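Local structure of cytochrome c, putative (Geobacter sulfurreducens, 2CZS) at residues Lys30-Arg35 against Pro62-Leu66. The protein carries two covalently attached c-type hemes, each with two axial protein ligands, and probably serves in electron transport. Residues are numbered along the deposited sequence.
With NA (sodium ion), chain E; HEM (protoporphyrin IX containing Fe), chain G; SO4 (sulfate ion), chain D.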
ATOM      1  N   LYS A  30       7.539   5.446  -4.607  1.00 24.25           N
ATOM      2  CA  LYS A  30       6.829   4.499  -3.761  1.00 24.61           C
ATOM      3  C   LYS A  30       6.602   4.962  -2.319  1.00 24.21           C
ATOM      4  O   LYS A  30       5.585   4.642  -1.753  1.00 22.34           O
ATOM      5  CB  LYS A  30       7.496   3.127  -3.804  1.00 25.65           C
ATOM      6  CG  LYS A  30       7.375   2.430  -5.170  1.00 29.35           C
ATOM      7  CD  LYS A  30       8.250   1.186  -5.213  1.00 32.34           C
ATOM      8  CE  LYS A  30       7.925   0.303  -6.431  1.00 34.17           C
ATOM      9  NZ  LYS A  30       6.555  -0.303  -6.347  1.00 34.27           N
ATOM     10  N   LEU A  31       7.514   5.749  -1.738  1.00 24.13           N
ATOM     11  CA  LEU A  31       7.267   6.279  -0.401  1.00 24.49           C
ATOM     12  C   LEU A  31       6.086   7.260  -0.396  1.00 23.81           C
ATOM     13  O   LEU A  31       5.236   7.213   0.496  1.00 24.13           O
ATOM     14  CB  LEU A  31       8.515   6.946   0.200  1.00 26.09           C
ATOM     15  CG  LEU A  31       9.596   6.064   0.826  1.00 26.38           C
ATOM     16  CD1 LEU A  31      10.637   7.001   1.413  1.00 25.47           C
ATOM     17  CD2 LEU A  31       9.063   5.100   1.910  1.00 25.19           C
ATOM     18  N   ASP A  32       6.012   8.132  -1.399  1.00 23.51           N
ATOM     19  CA  ASP A  32       4.873   9.063  -1.490  1.00 24.53           C
ATOM     20  C   ASP A  32       3.549   8.313  -1.647  1.00 23.49           C
ATOM     21  O   ASP A  32       2.541   8.660  -1.027  1.00 24.59           O
ATOM     22  CB  ASP A  32       5.053  10.063  -2.619  1.00 26.13           C
ATOM     23  CG  ASP A  32       6.166  11.031  -2.350  1.00 28.72           C
ATOM     24  OD1 ASP A  32       6.480  11.242  -1.164  1.00 33.19           O
ATOM     25  OD2 ASP A  32       6.754  11.541  -3.326  1.00 31.52           O
ATOM     26  N   LEU A  33       3.570   7.261  -2.471  1.00 22.58           N
ATOM     27  CA  LEU A  33       2.398   6.412  -2.614  1.00 21.70           C
ATOM     28  C   LEU A  33       2.044   5.688  -1.335  1.00 20.38           C
ATOM     29  O   LEU A  33       0.863   5.639  -0.950  1.00 20.97           O
ATOM     30  CB  LEU A  33       2.575   5.452  -3.784  1.00 21.19           C
ATOM     31  CG  LEU A  33       2.690   6.175  -5.125  1.00 22.26           C
ATOM     32  CD1 LEU A  33       3.036   5.188  -6.225  1.00 24.66           C
ATOM     33  CD2 LEU A  33       1.423   6.943  -5.482  1.00 25.49           C
ATOM     34  N   ASP A  34       3.035   5.138  -0.635  1.00 19.19           N
ATOM     35  CA  ASP A  34       2.801   4.444   0.604  1.00 20.10           C
ATOM     36  C   ASP A  34       2.046   5.327   1.616  1.00 21.50           C
ATOM     37  O   ASP A  34       1.211   4.843   2.362  1.00 20.73           O
ATOM     38  CB  ASP A  34       4.115   4.043   1.258  1.00 19.00           C
ATOM     39  CG  ASP A  34       4.870   2.968   0.537  1.00 18.81           C
ATOM     40  OD1 ASP A  34       4.276   2.081  -0.094  1.00 19.38           O
ATOM     41  OD2 ASP A  34       6.102   2.966   0.686  1.00 19.90           O
ATOM     42  N   ARG A  35       2.361   6.627   1.646  1.00 22.60           N
ATOM     43  CA  ARG A  35       1.728   7.532   2.604  1.00 24.63           C
ATOM     44  C   ARG A  35       0.239   7.597   2.316  1.00 24.13           C
ATOM     45  O   ARG A  35      -0.549   7.712   3.253  1.00 26.55           O
ATOM     46  CB  ARG A  35       2.337   8.951   2.536  1.00 24.84           C
ATOM     47  CG  ARG A  35       3.869   9.005   2.427  1.00 27.59           C
ATOM     48  CD  ARG A  35       4.458  10.421   2.116  1.00 29.09           C
ATOM     49  NE  ARG A  35       5.931  10.469   2.243  1.00 26.69           N
ATOM     50  CZ  ARG A  35       6.543  10.347   3.417  0.50 22.58           C
ATOM     51  NH1 ARG A  35       5.805  10.176   4.501  0.50 23.76           N
ATOM     52  NH2 ARG A  35       7.859  10.381   3.521  0.50 21.65           N
ATOM     53  N   PRO A  62       6.936   6.337   6.388  1.00 30.87           N
ATOM     54  CA  PRO A  62       5.741   5.506   6.356  1.00 28.67           C
ATOM     55  C   PRO A  62       6.070   4.003   6.343  1.00 27.14           C
ATOM     56  O   PRO A  62       7.175   3.600   5.959  1.00 27.37           O
ATOM     57  CB  PRO A  62       5.080   5.907   5.037  1.00 28.78           C
ATOM     58  CG  PRO A  62       6.215   6.316   4.171  1.00 29.49           C
ATOM     59  CD  PRO A  62       7.214   6.961   5.085  1.00 30.44           C
ATOM     60  N   MET A  63       5.105   3.190   6.771  1.00 25.28           N
ATOM     61  CA  MET A  63       5.189   1.738   6.531  1.00 23.26           C
ATOM     62  C   MET A  63       5.319   1.504   5.027  1.00 21.59           C
ATOM     63  O   MET A  63       4.553   2.069   4.228  1.00 21.16           O
ATOM     64  CB  MET A  63       3.982   1.016   7.072  1.00 23.25           C
ATOM     65  CG  MET A  63       4.236  -0.461   7.353  1.00 25.18           C
ATOM     66  SD  MET A  63       2.705  -1.349   7.617  1.00 32.39           S
ATOM     67  CE  MET A  63       2.114  -0.607   9.151  1.00 32.90           C
ATOM     68  N   ARG A  64       6.283   0.674   4.645  1.00 20.15           N
ATOM     69  CA  ARG A  64       6.670   0.593   3.230  1.00 20.72           C
ATOM     70  C   ARG A  64       5.759  -0.429   2.506  1.00 20.49           C
ATOM     71  O   ARG A  64       6.197  -1.548   2.184  1.00 20.35           O
ATOM     72  CB  ARG A  64       8.160   0.228   3.062  1.00 23.07           C
ATOM     73  CG  ARG A  64       9.161   1.286   3.506  1.00 24.56           C
ATOM     74  CD  ARG A  64      10.589   0.830   3.202  1.00 29.58           C
ATOM     75  NE  ARG A  64      10.834   0.641   1.774  1.00 32.34           N
ATOM     76  CZ  ARG A  64      11.827  -0.093   1.258  1.00 33.02           C
ATOM     77  NH1 ARG A  64      12.681  -0.742   2.046  1.00 35.13           N
ATOM     78  NH2 ARG A  64      11.962  -0.196  -0.058  1.00 33.76           N
ATOM     79  N   CYS A  65       4.516  -0.025   2.245  1.00 19.22           N
ATOM     80  CA  CYS A  65       3.541  -0.993   1.710  1.00 18.41           C
ATOM     81  C   CYS A  65       4.056  -1.672   0.451  1.00 18.40           C
ATOM     82  O   CYS A  65       3.956  -2.909   0.292  1.00 19.08           O
ATOM     83  CB  CYS A  65       2.230  -0.312   1.358  1.00 19.57           C
ATOM     84  SG  CYS A  65       1.544   0.745   2.633  1.00 19.81           S
ATOM     85  N   LEU A  66       4.561  -0.853  -0.463  1.00 18.52           N
ATOM     86  CA  LEU A  66       4.873  -1.263  -1.819  1.00 20.19           C
ATOM     87  C   LEU A  66       6.132  -2.062  -1.893  1.00 21.05           C
ATOM     88  O   LEU A  66       6.449  -2.594  -2.944  1.00 23.21           O
ATOM     89  CB  LEU A  66       4.874  -0.078  -2.788  1.00 19.35           C
ATOM     90  CG  LEU A  66       3.465   0.512  -2.978  1.00 17.22           C
ATOM     91  CD1 LEU A  66       3.592   1.844  -3.727  1.00 19.72           C
ATOM     92  CD2 LEU A  66       2.515  -0.472  -3.720  1.00 18.01           C
TER
HETATM   93 NA    NA E 302       8.039   1.127  -0.502  1.00 22.83          NA
HETATM   94  CHA HEM G 501      -1.296  -8.595   4.906  1.00 22.75           C
HETATM   95  CHB HEM G 501      -1.800  -4.091   3.309  1.00 19.99           C
HETATM   96  CHC HEM G 501       2.649  -3.018   4.694  1.00 20.84           C
HETATM   97  CHD HEM G 501       3.490  -7.813   4.466  1.00 22.02           C
HETATM   98  C1A HEM G 501      -1.883  -7.453   4.437  1.00 20.97           C
HETATM   99  C2A HEM G 501      -3.283  -7.227   4.153  1.00 23.26           C
HETATM  100  C3A HEM G 501      -3.408  -5.963   3.729  1.00 21.76           C
HETATM  101  C4A HEM G 501      -2.088  -5.371   3.718  1.00 19.61           C
HETATM  102  CMA HEM G 501      -4.698  -5.245   3.290  1.00 21.64           C
HETATM  103  CAA HEM G 501      -4.402  -8.293   4.345  1.00 23.56           C
HETATM  104  CBA HEM G 501      -4.409  -9.245   3.155  1.00 30.36           C
HETATM  105  CGA HEM G 501      -5.647 -10.127   3.158  1.00 35.74           C
HETATM  106  O1A HEM G 501      -6.774  -9.617   3.430  1.00 38.52           O
HETATM  107  O2A HEM G 501      -5.514 -11.355   2.876  1.00 39.64           O
HETATM  108  C1B HEM G 501      -0.688  -3.363   3.583  1.00 17.35           C
HETATM  109  C2B HEM G 501      -0.558  -1.917   3.480  1.00 20.62           C
HETATM  110  C3B HEM G 501       0.692  -1.640   3.888  1.00 20.17           C
HETATM  111  C4B HEM G 501       1.363  -2.856   4.257  1.00 20.06           C
HETATM  112  CMB HEM G 501      -1.642  -0.941   2.958  1.00 19.28           C
HETATM  113  CAB HEM G 501       1.357  -0.246   4.052  1.00 19.47           C
HETATM  114  CBB HEM G 501       0.723   0.508   5.013  1.00 21.05           C
HETATM  115  C1C HEM G 501       3.321  -4.222   4.687  1.00 21.72           C
HETATM  116  C2C HEM G 501       4.737  -4.438   4.819  1.00 20.87           C
HETATM  117  C3C HEM G 501       4.980  -5.744   4.744  1.00 22.43           C
HETATM  118  C4C HEM G 501       3.700  -6.440   4.561  1.00 20.22           C
HETATM  119  CMC HEM G 501       5.743  -3.269   4.968  1.00 18.23           C
HETATM  120  CAC HEM G 501       6.335  -6.467   4.836  1.00 25.54           C
HETATM  121  CBC HEM G 501       7.255  -6.093   5.742  1.00 23.22           C
HETATM  122  C1D HEM G 501       2.290  -8.483   4.594  1.00 20.27           C
HETATM  123  C2D HEM G 501       2.130  -9.927   4.726  1.00 21.05           C
HETATM  124  C3D HEM G 501       0.645 -10.181   4.880  1.00 23.13           C
HETATM  125  C4D HEM G 501       0.037  -8.877   4.825  1.00 19.83           C
HETATM  126  CMD HEM G 501       3.227 -11.018   4.712  1.00 25.39           C
HETATM  127  CAD HEM G 501      -0.055 -11.550   5.018  1.00 25.21           C
HETATM  128  CBD HEM G 501      -0.044 -12.170   3.615  1.00 33.17           C
HETATM  129  CGD HEM G 501      -0.943 -11.399   2.677  1.00 34.74           C
HETATM  130  O1D HEM G 501      -2.187 -11.429   2.903  1.00 38.33           O
HETATM  131  O2D HEM G 501      -0.415 -10.755   1.721  1.00 31.89           O
HETATM  132  NA  HEM G 501      -1.195  -6.289   4.159  1.00 20.63           N
HETATM  133  NB  HEM G 501       0.474  -3.895   4.088  1.00 19.85           N
HETATM  134  NC  HEM G 501       2.728  -5.478   4.548  1.00 19.17           N
HETATM  135  ND  HEM G 501       1.046  -7.912   4.654  1.00 21.15           N
HETATM  136 FE   HEM G 501       0.798  -5.873   4.390  1.00 20.48          FE
HETATM  137  S   SO4 D 203      16.129  -2.348   0.146  0.75 41.43           S
HETATM  138  O1  SO4 D 203      17.099  -1.308  -0.204  0.75 39.70           O
HETATM  139  O2  SO4 D 203      16.801  -3.637   0.015  0.75 39.64           O
HETATM  140  O3  SO4 D 203      15.651  -2.124   1.518  0.75 40.98           O
HETATM  141  O4  SO4 D 203      14.976  -2.308  -0.757  0.75 41.78           O
HETATM  142  O   HOH W   1       2.342   3.701   4.650  1.00 23.74           O
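A buried carboxylate, Asp-34, works on two sides at once: its OD1 accepts a hydrogen bond from Leu-66 N (3.0 Å, 154° at the hydrogen), while its OD2 lies 2.9 Å from a sodium ion, NA. The CA-to-CB bond of Asp-34 points toward 62-66, and OD1 meets the backbone at Cys-65 and Leu-66; Cys-65 N is also close to OD1, at 3.2 Å, but its angle is too poor for a bond. Asp-34 OD2 and Lys-30 O, both acceptors, approach to 3.0 Å without a hydrogen bond, and the sodium on OD2 probably helps balance the carboxylate charge. A water joins the backbones, donating to Asp-34 O and Met-63 O (2.8 Å each). Apolar contacts flank this polar centre: Leu-31 CD2 meets Pro-62 CG at 3.8 Å, and Leu-33 CB meets Leu-66 CD1 at 3.7 Å. At the exposed margin Pro-62 CD covers one face of the Arg-35 guanidinium, 3.6 Å from NH1. Arg-64 centres an inverse gamma turn leading into Cys-65, the first cysteine of a c-type CXXCH motif, which is joined by a thioether from SG to HEM CAB (1.7 Å). The contact thus ties helix 30-37, which ends at the first heme's Cys-37, to helix 65-68 of the second heme site, while Leu-33 packs against Phe-20, Ala-23 and Phe-24 of helix 18-25.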